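Local coordinates for extracellular solute-binding protein, family 5 (Chelativorans sp., PDB 6WM6) that binds EDTA in the periplasm as the solute-binding protein EppA, probably delivering aminopolycarboxylates to an ABC transporter, at residues T261-A266 with D273-Q278. Sequence-based numbering, arbitrary orientation.
Sequences TQQLTA and DVIYPQ
The planar peptide between Q263 and L264 turns one face to the side chain of I275, whose two branch ends settle on it together. I275 CG2 stands above Q263 O at 3.6 Å, and I275 CD1 lies over the peptide itself, 3.8 Å from L264 N and 3.9 Å from Q263 C. The side-chain amide of Q263 is a second flat group: I275 CB comes obliquely past the edge of its end, just off its plane, and the P277 ring, tilted against the amide, turns a face to that same end from the other side. With CG anti to its carbonyl carbon (chi1 -67°) and an extended chain beyond, Q263 leaves the helix start and runs alongside I275 in the opposite direction, its CB 3.9 Å from I275 CG2. I275 places CG1 between its backbone N and carbonyl carbon (chi1 67°), and the extended continuation carries CD1 onto the helix. There it meets L264 CD1 at 4.0 Å, the two side chains crossing at about a right angle. The contact is thus van der Waals in character and largely buried. Shortening I275 to an alanine is likely to open a gap beneath the Q263-L264 peptide, leaving the L264 methyl without its partner here and the Q263 chain freer to move. Y276 points its CB away from the helix, and its OH is hydrogen-bonded to D545. In the fold, the contact packs the first turn of helix 263-268 against the short strand that follows it in the chain. Strand 274-275 pairs antiparallel with strand 524-537 through I275 and I535, while D273 and V274 bond to T51 and A53 of strand 49-54, placing this segment between those two strands with the helix packed against I275.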
loop_
_atom_site.group_PDB
_atom_site.type_symbol
_atom_site.label_atom_id
_atom_site.label_comp_id
_atom_site.label_asym_id
_atom_site.label_seq_id
_atom_site.Cartn_x
_atom_site.Cartn_y
_atom_site.Cartn_z
ATOM N N THR A 261 5.360 -18.054 7.266
ATOM C CA THR A 261 6.565 -18.507 7.950
ATOM C C THR A 261 7.134 -19.792 7.360
ATOM O O THR A 261 8.251 -20.173 7.720
ATOM C CB THR A 261 6.290 -18.687 9.446
ATOM O OG1 THR A 261 5.284 -19.689 9.638
ATOM C CG2 THR A 261 5.824 -17.369 10.058
ATOM N N GLN A 262 6.402 -20.457 6.469
ATOM C CA GLN A 262 6.920 -21.600 5.730
ATOM C C GLN A 262 7.517 -21.209 4.378
ATOM O O GLN A 262 7.916 -22.089 3.613
ATOM C CB GLN A 262 5.807 -22.624 5.507
ATOM C CG GLN A 262 5.231 -23.190 6.791
ATOM C CD GLN A 262 4.027 -24.078 6.550
ATOM O OE1 GLN A 262 3.497 -24.140 5.439
ATOM N NE2 GLN A 262 3.589 -24.773 7.593
ATOM N N GLN A 263 7.583 -19.914 4.067
ATOM C CA GLN A 263 8.019 -19.508 2.730
ATOM C C GLN A 263 9.524 -19.684 2.548
ATOM O O GLN A 263 9.972 -20.096 1.471
ATOM C CB GLN A 263 7.554 -18.086 2.438
ATOM C CG GLN A 263 6.022 -18.011 2.328
ATOM C CD GLN A 263 5.476 -16.734 1.707
ATOM O OE1 GLN A 263 4.259 -16.601 1.548
ATOM N NE2 GLN A 263 6.344 -15.805 1.358
ATOM N N LEU A 264 10.322 -19.427 3.587
ATOM C CA LEU A 264 11.763 -19.610 3.439
ATOM C C LEU A 264 12.115 -21.084 3.262
ATOM O O LEU A 264 13.011 -21.431 2.477
ATOM C CB LEU A 264 12.495 -18.986 4.626
ATOM C CG LEU A 264 13.982 -18.692 4.462
ATOM C CD1 LEU A 264 14.329 -17.936 3.193
ATOM C CD2 LEU A 264 14.445 -17.887 5.681
ATOM N N THR A 265 11.399 -21.978 3.949
ATOM C CA THR A 265 11.619 -23.404 3.750
ATOM C C THR A 265 11.306 -23.820 2.313
ATOM O O THR A 265 12.057 -24.588 1.699
ATOM C CB THR A 265 10.775 -24.207 4.744
ATOM O OG1 THR A 265 11.230 -23.932 6.079
ATOM C CG2 THR A 265 10.882 -25.702 4.473
ATOM N N ALA A 266 10.210 -23.300 1.757
ATOM C CA ALA A 266 9.850 -23.616 0.378
ATOM C C ALA A 266 10.916 -23.128 -0.602
ATOM O O ALA A 266 11.192 -23.784 -1.619
ATOM C CB ALA A 266 8.490 -23.000 0.046
ATOM N N ASP A 273 10.967 -20.019 -6.119
ATOM C CA ASP A 273 12.219 -19.332 -6.389
ATOM C C ASP A 273 12.282 -17.910 -5.848
ATOM O O ASP A 273 13.374 -17.318 -5.853
ATOM C CB ASP A 273 12.454 -19.277 -7.902
ATOM C CG ASP A 273 12.312 -20.622 -8.563
ATOM O OD1 ASP A 273 13.044 -21.537 -8.174
ATOM O OD2 ASP A 273 11.468 -20.761 -9.457
ATOM N N VAL A 274 11.154 -17.353 -5.419
ATOM C CA VAL A 274 11.060 -15.977 -4.940
ATOM C C VAL A 274 10.020 -15.957 -3.828
ATOM O O VAL A 274 8.935 -16.536 -3.979
ATOM C CB VAL A 274 10.579 -15.006 -6.025
ATOM C CG1 VAL A 274 10.643 -13.551 -5.520
ATOM C CG2 VAL A 274 11.371 -15.178 -7.301
ATOM N N ILE A 275 10.331 -15.259 -2.745
ATOM C CA ILE A 275 9.370 -14.981 -1.683
ATOM C C ILE A 275 9.451 -13.495 -1.350
ATOM O O ILE A 275 10.501 -12.861 -1.521
ATOM C CB ILE A 275 9.579 -15.866 -0.446
ATOM C CG1 ILE A 275 10.896 -15.553 0.265
ATOM C CG2 ILE A 275 9.535 -17.347 -0.848
ATOM C CD1 ILE A 275 11.067 -16.277 1.581
ATOM N N TYR A 276 8.353 -12.950 -0.830
ATOM C CA TYR A 276 8.258 -11.518 -0.475
ATOM C C TYR A 276 7.441 -11.381 0.805
ATOM O O TYR A 276 6.384 -10.739 0.831
ATOM C CB TYR A 276 7.639 -10.739 -1.634
ATOM C CG TYR A 276 7.800 -9.228 -1.598
ATOM C CD1 TYR A 276 9.043 -8.647 -1.557
ATOM C CD2 TYR A 276 6.695 -8.390 -1.679
ATOM C CE1 TYR A 276 9.207 -7.255 -1.603
ATOM C CE2 TYR A 276 6.839 -7.009 -1.695
ATOM C CZ TYR A 276 8.088 -6.465 -1.641
ATOM O OH TYR A 276 8.232 -5.096 -1.690
ATOM N N PRO A 277 7.919 -11.960 1.899
ATOM C CA PRO A 277 7.120 -11.960 3.134
ATOM C C PRO A 277 7.034 -10.576 3.748
ATOM O O PRO A 277 7.940 -9.746 3.622
ATOM C CB PRO A 277 7.892 -12.912 4.053
ATOM C CG PRO A 277 9.312 -12.814 3.581
ATOM C CD PRO A 277 9.187 -12.693 2.060
ATOM N N GLN A 278 5.928 -10.337 4.454
ATOM C CA GLN A 278 5.772 -9.100 5.217
ATOM C C GLN A 278 6.200 -9.365 6.655
ATOM O O GLN A 278 6.174 -10.503 7.128
ATOM C CB GLN A 278 4.327 -8.600 5.146
ATOM C CG GLN A 278 3.922 -8.092 3.754
ATOM C CD GLN A 278 2.771 -7.088 3.776
ATOM O OE1 GLN A 278 2.345 -6.633 4.837
ATOM N NE2 GLN A 278 2.272 -6.736 2.595
#